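Local atomic coordinates of dTDP-4-dehydrorhamnose 3,5-epimerase (Sulfolobus tokodaii, PDB entry 2B9U), a protein that probably catalyses the 3,5-epimerization of dTDP-4-dehydro-6-deoxyglucose to dTDP-4-dehydro-beta-L-rhamnose, a step in the biosynthesis of dTDP-L-rhamnose. Residues 59-64 with 142-147; 68-73 with 128-134; 78-82 with 119-123. All blocks are in the same frame, centred on the assembly; numbering follows the deposited sequence.

Contact 1 (59-64 with 142-147)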
loop_
_atom_site.group_PDB
_atom_site.type_symbol
_atom_site.label_atom_id
_atom_site.label_comp_id
_atom_site.label_asym_id
_atom_site.label_seq_id
_atom_site.Cartn_x
_atom_site.Cartn_y
_atom_site.Cartn_z
ATOM N N GLY A 59 17.936 -5.726 -5.570
ATOM C CA GLY A 59 18.745 -5.044 -4.555
ATOM C C GLY A 59 20.227 -4.990 -4.912
ATOM O O GLY A 59 20.624 -5.455 -5.973
ATOM N N LEU A 60 21.058 -4.445 -4.026
ATOM C CA LEU A 60 20.626 -3.893 -2.740
ATOM C C LEU A 60 20.668 -2.363 -2.860
ATOM O O LEU A 60 21.747 -1.768 -2.978
ATOM C CB LEU A 60 21.527 -4.407 -1.601
ATOM C CG LEU A 60 21.876 -5.908 -1.557
ATOM C CD1 LEU A 60 22.873 -6.256 -0.436
ATOM C CD2 LEU A 60 20.634 -6.751 -1.417
ATOM N N HIS A 61 19.493 -1.740 -2.862
ATOM C CA HIS A 61 19.355 -0.340 -3.251
ATOM C C HIS A 61 19.256 0.639 -2.100
ATOM O O HIS A 61 18.685 0.333 -1.052
ATOM C CB HIS A 61 18.118 -0.150 -4.117
ATOM C CG HIS A 61 18.060 -1.053 -5.304
ATOM N ND1 HIS A 61 16.915 -1.727 -5.666
ATOM C CD2 HIS A 61 19.000 -1.390 -6.216
ATOM C CE1 HIS A 61 17.151 -2.435 -6.755
ATOM N NE2 HIS A 61 18.406 -2.244 -7.113
ATOM N N TYR A 62 19.814 1.826 -2.327
ATOM C CA TYR A 62 19.666 2.980 -1.436
ATOM C C TYR A 62 19.828 4.283 -2.243
ATOM O O TYR A 62 20.451 4.291 -3.304
ATOM C CB TYR A 62 20.675 2.927 -0.270
ATOM C CG TYR A 62 22.116 2.728 -0.692
ATOM C CD1 TYR A 62 22.580 1.474 -1.091
ATOM C CD2 TYR A 62 23.020 3.791 -0.692
ATOM C CE1 TYR A 62 23.893 1.281 -1.482
ATOM C CE2 TYR A 62 24.351 3.602 -1.088
ATOM C CZ TYR A 62 24.765 2.335 -1.475
ATOM O OH TYR A 62 26.059 2.120 -1.871
ATOM N N GLN A 63 19.242 5.366 -1.746
ATOM C CA GLN A 63 19.497 6.690 -2.291
ATOM C C GLN A 63 20.415 7.451 -1.340
ATOM O O GLN A 63 20.193 7.462 -0.133
ATOM C CB GLN A 63 18.191 7.447 -2.548
ATOM C CG GLN A 63 17.726 7.369 -4.009
ATOM C CD GLN A 63 16.323 7.905 -4.275
ATOM O OE1 GLN A 63 15.681 7.488 -5.245
ATOM N NE2 GLN A 63 15.836 8.816 -3.425
ATOM N N ARG A 64 21.463 8.062 -1.885
ATOM C CA ARG A 64 22.418 8.795 -1.057
ATOM C C ARG A 64 21.865 10.145 -0.603
ATOM O O ARG A 64 20.947 10.687 -1.218
ATOM C CB ARG A 64 23.783 8.950 -1.766
ATOM C CG ARG A 64 23.694 9.461 -3.189
ATOM C CD ARG A 64 25.044 9.848 -3.781
ATOM N NE ARG A 64 24.896 10.527 -5.070
ATOM C CZ ARG A 64 24.554 11.808 -5.230
ATOM N NH1 ARG A 64 24.320 12.596 -4.181
ATOM N NH2 ARG A 64 24.451 12.311 -6.458
ATOM N N GLU A 142 20.634 7.583 -6.740
ATOM C CA GLU A 142 20.537 6.126 -6.630
ATOM C C GLU A 142 21.917 5.480 -6.598
ATOM O O GLU A 142 22.805 5.857 -7.362
ATOM C CB GLU A 142 19.698 5.546 -7.775
ATOM C CG GLU A 142 18.185 5.619 -7.541
ATOM C CD GLU A 142 17.345 5.187 -8.754
ATOM O OE1 GLU A 142 17.760 5.438 -9.916
ATOM O OE2 GLU A 142 16.253 4.604 -8.542
ATOM N N ARG A 143 22.084 4.524 -5.685
ATOM C CA ARG A 143 23.300 3.715 -5.564
ATOM C C ARG A 143 22.917 2.282 -5.144
ATOM O O ARG A 143 21.828 2.051 -4.611
ATOM C CB ARG A 143 24.263 4.317 -4.525
ATOM C CG ARG A 143 24.913 5.674 -4.887
ATOM C CD ARG A 143 25.777 5.601 -6.168
ATOM N NE ARG A 143 26.655 6.765 -6.336
ATOM C CZ ARG A 143 26.257 7.963 -6.772
ATOM N NH1 ARG A 143 24.982 8.190 -7.098
ATOM N NH2 ARG A 143 27.144 8.950 -6.881
ATOM N N CYS A 144 23.816 1.328 -5.383
ATOM C CA CYS A 144 23.595 -0.036 -4.938
ATOM C C CYS A 144 24.887 -0.762 -4.605
ATOM O O CYS A 144 25.980 -0.357 -5.036
ATOM C CB CYS A 144 22.787 -0.835 -5.977
ATOM S SG CYS A 144 23.543 -0.891 -7.607
ATOM N N ILE A 145 24.751 -1.824 -3.817
ATOM C CA ILE A 145 25.832 -2.779 -3.583
ATOM C C ILE A 145 25.341 -4.145 -4.043
ATOM O O ILE A 145 24.139 -4.399 -4.042
ATOM C CB ILE A 145 26.310 -2.794 -2.107
ATOM C CG1 ILE A 145 25.182 -3.232 -1.158
ATOM C CG2 ILE A 145 26.849 -1.401 -1.709
ATOM C CD1 ILE A 145 25.647 -3.757 0.180
ATOM N N SER A 146 26.268 -5.011 -4.448
ATOM C CA SER A 146 25.938 -6.294 -5.061
ATOM C C SER A 146 25.111 -7.222 -4.168
ATOM O O SER A 146 25.397 -7.377 -2.963
ATOM C CB SER A 146 27.224 -7.001 -5.525
ATOM O OG SER A 146 26.962 -8.295 -6.048
ATOM N N TYR A 147 24.096 -7.830 -4.787
ATOM C CA TYR A 147 23.280 -8.902 -4.211
ATOM C C TYR A 147 24.159 -10.045 -3.665
ATOM O O TYR A 147 23.776 -10.728 -2.722
ATOM C CB TYR A 147 22.338 -9.468 -5.300
ATOM C CG TYR A 147 23.080 -10.455 -6.169
ATOM C CD1 TYR A 147 23.969 -10.007 -7.146
ATOM C CD2 TYR A 147 22.969 -11.835 -5.954
ATOM C CE1 TYR A 147 24.704 -10.901 -7.922
ATOM C CE2 TYR A 147 23.710 -12.748 -6.725
ATOM C CZ TYR A 147 24.584 -12.258 -7.706
ATOM O OH TYR A 147 25.339 -13.118 -8.474
HETATM O O HOH W 1 22.870 -6.481 -6.988
#
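Arg-143 N donates to Tyr-62 O at 2.9 Å. Tyr-62 N answers to Arg-143 O, and Leu-60 and Ile-145 exchange a second pair of backbone bonds, making a short antiparallel ladder. A cis peptide leads into Leu-60, and a water joins Gly-59 O (2.7 Å) to Tyr-147 N where the ladder frays.

On one face of the sheet, the Tyr-62 ring lies across the neighbouring strand 142-144. Its CG sits between the backbone N and the carbonyl carbon (chi1 52°), which brings CE2 to within 3.5 Å of Arg-143 CB, over the ring face. The hydroxyl reaches past Ile-145 CG2 (3.6 Å) to the carbonyl of Glu-173. Replacing this tyrosine by an alanine would probably uncover Arg-143 CB and Ile-145 CG2 and leave Glu-173 O without its donor. Beyond the ring, Arg-64 NE sets an edge of its guanidinium against the face of Arg-143, the planes 85° apart and NE 3.1 Å from Arg-143 NH1, so that two like charges lie close together. NH1 in turn donates in its own plane to Glu-142 O at 3.2 Å, which is likely to steady the plane that Arg-64 meets.

The other face carries His-61 and Cys-144, Gln-63 and Glu-142. Cys-144 CB meets the imidazole at its edge, 3.8 Å from His-61 CD2, and its sulfur is tied to Cys-166. His-61 NE2 bonds Asp-163, as in the His-Asp pair of this enzyme family, and Glu-142 touches Tyr-137, predicted to stack on the substrate's thymidine ring. The short strand 142-144 is thus fastened to the sheet by backbone bonds and to Cys-166 by a covalent one, beside the probable substrate site.

Contact 2 (68-73 with 128-134)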
loop_
_atom_site.group_PDB
_atom_site.type_symbol
_atom_site.label_atom_id
_atom_site.label_comp_id
_atom_site.label_asym_id
_atom_site.label_seq_id
_atom_site.Cartn_x
_atom_site.Cartn_y
_atom_site.Cartn_z
ATOM N N GLU A 68 18.131 10.587 0.701
ATOM C CA GLU A 68 18.029 9.327 1.419
ATOM C C GLU A 68 16.570 8.954 1.718
ATOM O O GLU A 68 15.703 9.814 1.839
ATOM C CB GLU A 68 18.872 9.377 2.704
ATOM C CG GLU A 68 18.321 10.251 3.852
ATOM C CD GLU A 68 18.369 11.759 3.587
ATOM O OE1 GLU A 68 19.082 12.212 2.662
ATOM O OE2 GLU A 68 17.676 12.494 4.323
ATOM N N GLN A 69 16.314 7.657 1.830
ATOM C CA GLN A 69 14.963 7.159 1.998
ATOM C C GLN A 69 14.890 6.151 3.135
ATOM O O GLN A 69 15.790 5.333 3.306
ATOM C CB GLN A 69 14.475 6.500 0.697
ATOM C CG GLN A 69 14.261 7.442 -0.475
ATOM C CD GLN A 69 13.925 6.721 -1.780
ATOM O OE1 GLN A 69 13.050 7.163 -2.537
ATOM N NE2 GLN A 69 14.615 5.621 -2.057
ATOM N N GLY A 70 13.816 6.232 3.911
ATOM C CA GLY A 70 13.381 5.130 4.743
ATOM C C GLY A 70 12.369 4.308 3.975
ATOM O O GLY A 70 11.775 4.800 3.013
ATOM N N LYS A 71 12.194 3.053 4.377
ATOM C CA LYS A 71 11.339 2.086 3.656
ATOM C C LYS A 71 10.597 1.167 4.629
ATOM O O LYS A 71 11.202 0.609 5.564
ATOM C CB LYS A 71 12.185 1.236 2.693
ATOM C CG LYS A 71 12.859 2.048 1.561
ATOM C CD LYS A 71 13.738 1.184 0.701
ATOM C CE LYS A 71 14.718 2.039 -0.111
ATOM N NZ LYS A 71 15.817 1.205 -0.721
ATOM N N ILE A 72 9.290 1.032 4.416
ATOM C CA ILE A 72 8.476 0.033 5.094
ATOM C C ILE A 72 8.073 -0.977 4.036
ATOM O O ILE A 72 7.395 -0.636 3.062
ATOM C CB ILE A 72 7.196 0.634 5.742
ATOM C CG1 ILE A 72 7.522 1.900 6.539
ATOM C CG2 ILE A 72 6.511 -0.410 6.614
ATOM C CD1 ILE A 72 6.276 2.693 6.950
ATOM N N ILE A 73 8.527 -2.217 4.222
ATOM C CA ILE A 73 8.336 -3.273 3.252
ATOM C C ILE A 73 7.214 -4.195 3.723
ATOM O O ILE A 73 7.215 -4.656 4.867
ATOM C CB ILE A 73 9.645 -4.110 3.070
ATOM C CG1 ILE A 73 10.852 -3.194 2.765
ATOM C CG2 ILE A 73 9.449 -5.231 2.045
ATOM C CD1 ILE A 73 10.725 -2.255 1.493
ATOM N N VAL A 128 5.273 -7.182 -3.495
ATOM C CA VAL A 128 5.883 -6.375 -2.467
ATOM C C VAL A 128 5.392 -4.942 -2.641
ATOM O O VAL A 128 5.340 -4.424 -3.769
ATOM C CB VAL A 128 7.441 -6.491 -2.545
ATOM C CG1 VAL A 128 8.146 -5.586 -1.550
ATOM C CG2 VAL A 128 7.851 -7.929 -2.325
ATOM N N ILE A 129 5.000 -4.340 -1.524
ATOM C CA ILE A 129 4.663 -2.922 -1.421
ATOM C C ILE A 129 5.772 -2.228 -0.652
ATOM O O ILE A 129 6.224 -2.711 0.395
ATOM C CB ILE A 129 3.315 -2.697 -0.675
ATOM C CG1 ILE A 129 2.215 -3.570 -1.281
ATOM C CG2 ILE A 129 2.930 -1.196 -0.641
ATOM C CD1 ILE A 129 1.393 -2.964 -2.363
ATOM N N TYR A 130 6.222 -1.095 -1.181
ATOM C CA TYR A 130 7.240 -0.295 -0.500
ATOM C C TYR A 130 6.620 1.033 -0.067
ATOM O O TYR A 130 6.234 1.839 -0.926
ATOM C CB TYR A 130 8.420 -0.003 -1.446
ATOM C CG TYR A 130 8.934 -1.126 -2.338
ATOM C CD1 TYR A 130 8.156 -1.658 -3.373
ATOM C CD2 TYR A 130 10.237 -1.611 -2.188
ATOM C CE1 TYR A 130 8.657 -2.662 -4.216
ATOM C CE2 TYR A 130 10.751 -2.612 -3.028
ATOM C CZ TYR A 130 9.951 -3.134 -4.033
ATOM O OH TYR A 130 10.453 -4.113 -4.864
ATOM N N PHE A 131 6.501 1.276 1.235
ATOM C CA PHE A 131 6.085 2.596 1.695
ATOM C C PHE A 131 7.347 3.402 1.923
ATOM O O PHE A 131 8.194 3.019 2.748
ATOM C CB PHE A 131 5.239 2.531 2.962
ATOM C CG PHE A 131 4.038 1.644 2.843
ATOM C CD1 PHE A 131 2.896 2.082 2.178
ATOM C CD2 PHE A 131 4.041 0.372 3.409
ATOM C CE1 PHE A 131 1.772 1.251 2.075
ATOM C CE2 PHE A 131 2.936 -0.464 3.303
ATOM C CZ PHE A 131 1.796 -0.018 2.639
ATOM N N ILE A 132 7.496 4.486 1.164
ATOM C CA ILE A 132 8.774 5.225 1.108
ATOM C C ILE A 132 8.659 6.546 1.855
ATOM O O ILE A 132 7.697 7.313 1.661
ATOM C CB ILE A 132 9.280 5.396 -0.372
ATOM C CG1 ILE A 132 9.658 4.037 -0.949
ATOM C CG2 ILE A 132 10.515 6.339 -0.492
ATOM C CD1 ILE A 132 9.558 3.973 -2.451
ATOM N N THR A 133 9.616 6.781 2.753
ATOM C CA THR A 133 9.640 7.996 3.568
ATOM C C THR A 133 10.857 8.828 3.184
ATOM O O THR A 133 11.729 8.359 2.438
ATOM C CB THR A 133 9.671 7.682 5.092
ATOM O OG1 THR A 133 10.966 7.191 5.455
ATOM C CG2 THR A 133 8.587 6.639 5.488
ATOM N N HIS A 134 10.882 10.070 3.664
ATOM C CA HIS A 134 12.018 11.013 3.532
ATOM C C HIS A 134 12.104 11.737 2.195
ATOM O O HIS A 134 11.969 12.964 2.141
ATOM C CB HIS A 134 13.370 10.352 3.871
ATOM C CG HIS A 134 13.555 10.062 5.323
ATOM N ND1 HIS A 134 12.858 9.068 5.975
ATOM C CD2 HIS A 134 14.369 10.625 6.253
ATOM C CE1 HIS A 134 13.235 9.024 7.242
ATOM N NE2 HIS A 134 14.147 9.963 7.438
#
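Ile-72 and Phe-131 form the firm centre of this antiparallel pairing. Each backbone N donates to the other's carbonyl at 2.8 Å (Ile-72 N to Phe-131 O, Phe-131 N to Ile-72 O). Their side chains share one face of the sheet, where Ile-72 CB rests 3.9 Å from Phe-131 CB. The phenyl ring turns a face to Ile-129 CG2 of its own strand, which holds it from that side.

On the reverse face Ile-73 touches two residues with different branches. CG2 meets Val-128 CG1 at 3.8 Å, while the folded end of the chain (chi2 -57°) brings CD1 equally close to Tyr-130 CD2. Val-128 CG1 also lies over a face of the Tyr-130 ring, so the three side chains make one apolar patch. The tyrosine hydroxyl leaves it to bond Ser-50.

Toward Gly-70 the ladder slackens. Thr-133 N still reaches Gly-70 O at 2.9 Å, but from well above the carbonyl plane, and the return bond, Gly-70 N to Thr-133 O, is weak. Thr-133 OG1 stands 3.3 Å from Gly-70 CA, close enough that a beta carbon on residue 70 would clash with it. The same hydroxyl meets His-134 ND1 at 2.7 Å in the imidazole plane, fixing one edge of a ring that is otherwise on the solvent-exposed end of the contact, near Pro-42 and Pro-114.

Strand 109-112 flanks strand 70-75 and strand 44-52 flanks strand 126-133 within the same sheet. The face bearing Ile-73 and Tyr-130 packs on His-118 and Phe-120 of strand 116-122 in the facing sheet, whereas Phe-131 also packs on Thr-47 of the second subunit.

Contact 3 (78-82 with 119-123)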
loop_
_atom_site.group_PDB
_atom_site.type_symbol
_atom_site.label_atom_id
_atom_site.label_comp_id
_atom_site.label_asym_id
_atom_site.label_seq_id
_atom_site.Cartn_x
_atom_site.Cartn_y
_atom_site.Cartn_z
ATOM N N GLY A 78 2.569 -13.843 -1.416
ATOM C CA GLY A 78 3.844 -14.553 -1.533
ATOM C C GLY A 78 4.710 -14.507 -0.281
ATOM O O GLY A 78 4.213 -14.299 0.845
ATOM N N ARG A 79 6.012 -14.665 -0.502
ATOM C CA ARG A 79 7.003 -14.870 0.552
ATOM C C ARG A 79 8.303 -14.302 0.033
ATOM O O ARG A 79 8.749 -14.668 -1.067
ATOM C CB ARG A 79 7.255 -16.369 0.794
ATOM C CG ARG A 79 6.167 -17.183 1.459
ATOM C CD ARG A 79 6.638 -18.647 1.612
ATOM N NE ARG A 79 7.801 -18.796 2.503
ATOM C CZ ARG A 79 8.767 -19.715 2.381
ATOM N NH1 ARG A 79 8.776 -20.581 1.369
ATOM N NH2 ARG A 79 9.760 -19.742 3.272
ATOM N N ILE A 80 8.925 -13.413 0.804
ATOM C CA ILE A 80 10.252 -12.920 0.435
ATOM C C ILE A 80 11.238 -13.076 1.602
ATOM O O ILE A 80 10.829 -13.097 2.761
ATOM C CB ILE A 80 10.227 -11.432 -0.043
ATOM C CG1 ILE A 80 9.995 -10.475 1.146
ATOM C CG2 ILE A 80 9.209 -11.243 -1.165
ATOM C CD1 ILE A 80 10.245 -8.990 0.817
ATOM N N LEU A 81 12.524 -13.202 1.287
ATOM C CA LEU A 81 13.558 -13.051 2.295
ATOM C C LEU A 81 14.071 -11.642 2.109
ATOM O O LEU A 81 14.738 -11.350 1.133
ATOM C CB LEU A 81 14.706 -14.059 2.115
ATOM C CG LEU A 81 15.887 -13.906 3.107
ATOM C CD1 LEU A 81 15.426 -14.102 4.562
ATOM C CD2 LEU A 81 17.028 -14.868 2.751
ATOM N N ASP A 82 13.741 -10.780 3.053
ATOM C CA ASP A 82 14.058 -9.377 2.975
ATOM C C ASP A 82 15.325 -9.055 3.763
ATOM O O ASP A 82 15.528 -9.582 4.859
ATOM C CB ASP A 82 12.898 -8.575 3.534
ATOM C CG ASP A 82 12.906 -7.176 3.045
ATOM O OD1 ASP A 82 12.869 -7.006 1.812
ATOM O OD2 ASP A 82 12.985 -6.262 3.882
ATOM N N GLY A 119 17.327 -5.221 -0.104
ATOM C CA GLY A 119 17.054 -6.162 -1.169
ATOM C C GLY A 119 16.222 -7.309 -0.656
ATOM O O GLY A 119 15.992 -7.426 0.548
ATOM N N PHE A 120 15.759 -8.146 -1.576
ATOM C CA PHE A 120 15.073 -9.377 -1.206
ATOM C C PHE A 120 15.180 -10.400 -2.317
ATOM O O PHE A 120 15.411 -10.041 -3.473
ATOM C CB PHE A 120 13.590 -9.134 -0.863
ATOM C CG PHE A 120 12.761 -8.616 -2.017
ATOM C CD1 PHE A 120 12.132 -9.497 -2.903
ATOM C CD2 PHE A 120 12.582 -7.252 -2.200
ATOM C CE1 PHE A 120 11.354 -9.026 -3.943
ATOM C CE2 PHE A 120 11.799 -6.771 -3.255
ATOM C CZ PHE A 120 11.187 -7.647 -4.121
ATOM N N GLN A 121 15.012 -11.667 -1.951
ATOM C CA GLN A 121 14.685 -12.702 -2.914
ATOM C C GLN A 121 13.238 -13.176 -2.740
ATOM O O GLN A 121 12.779 -13.436 -1.616
ATOM C CB GLN A 121 15.651 -13.885 -2.838
ATOM C CG GLN A 121 15.386 -14.928 -3.934
ATOM C CD GLN A 121 16.449 -15.994 -4.012
ATOM O OE1 GLN A 121 16.838 -16.584 -3.002
ATOM N NE2 GLN A 121 16.912 -16.263 -5.218
ATOM N N ALA A 122 12.516 -13.260 -3.856
ATOM C CA ALA A 122 11.175 -13.845 -3.844
ATOM C C ALA A 122 11.287 -15.364 -3.649
ATOM O O ALA A 122 11.958 -16.054 -4.428
ATOM C CB ALA A 122 10.414 -13.484 -5.125
ATOM N N LEU A 123 10.656 -15.862 -2.580
ATOM C CA LEU A 123 10.670 -17.276 -2.233
ATOM C C LEU A 123 9.555 -18.011 -2.986
ATOM O O LEU A 123 9.631 -19.209 -3.260
ATOM C CB LEU A 123 10.549 -17.452 -0.697
ATOM C CG LEU A 123 11.629 -16.751 0.141
ATOM C CD1 LEU A 123 11.433 -16.974 1.624
ATOM C CD2 LEU A 123 13.061 -17.164 -0.251
#
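Leu-123 N donates to Arg-79 O at 2.7 Å, the shortest bond between the two segments. The side chain of Leu-123 turns back over the arginine: CG lies beside the backbone N (chi1 -57°), and CD1 sits on one face of the guanidinium, 3.6 Å from Arg-79 NH2, with the side chains crossing at about a right angle. Further along, Leu-81 N bonds Gln-121 O at 2.9 Å, and Gln-121 N returns to Leu-81 O.

On the other side of this ladder Ile-80 and Phe-120 interlock. Ile-80 CD1 lies 3.7 Å from Phe-120 CB and CG2 lies 3.8 Å from CD1 of the ring. Asp-82 OD1 comes to 3.5 Å from Phe-120 CB.

These two strands are neighbours in the five-stranded antiparallel sheet of the flattened, jelly-roll-like barrel of the cupin clan, 116-122 being flanked by 57-63 and 79-86 by 97-103. The Ile-80 and Phe-120 face looks into the barrel, meeting Val-128 of the opposing sheet, with Tyr-130 also against the phenyl ring.

A second shell sets the polar ends. Glu-101 takes Arg-79 NE in a salt bridge that orients the plane under Leu-123. His-118 NE2 holds Asp-82 OD1, and the Gln-121 amide is gripped at both atoms, OE1 by Ile-154 N and NE2 by Gly-55 O.

In the fold
Contacts 1 and 3 belong to one five-stranded antiparallel sheet, where strands 57-63 and 116-122 are neighbours, so Leu-60 packs on Gly-119. Contact 2 lies in the sheet facing it. Centres are about 14 Å apart for contacts 1 and 2, and about 16 Å for each of the other pairs. Along the chain they are nested: contact 3 lies inside the loop closed by contact 2, which lies inside that of contact 1. Successive strands, 57-63 with 70-75 and 116-122 with 126-133, pass from one sheet to the other. Val-128 and Tyr-130 meet Ile-80 and Phe-120 between the sheets, forming an apolar part of the space between them.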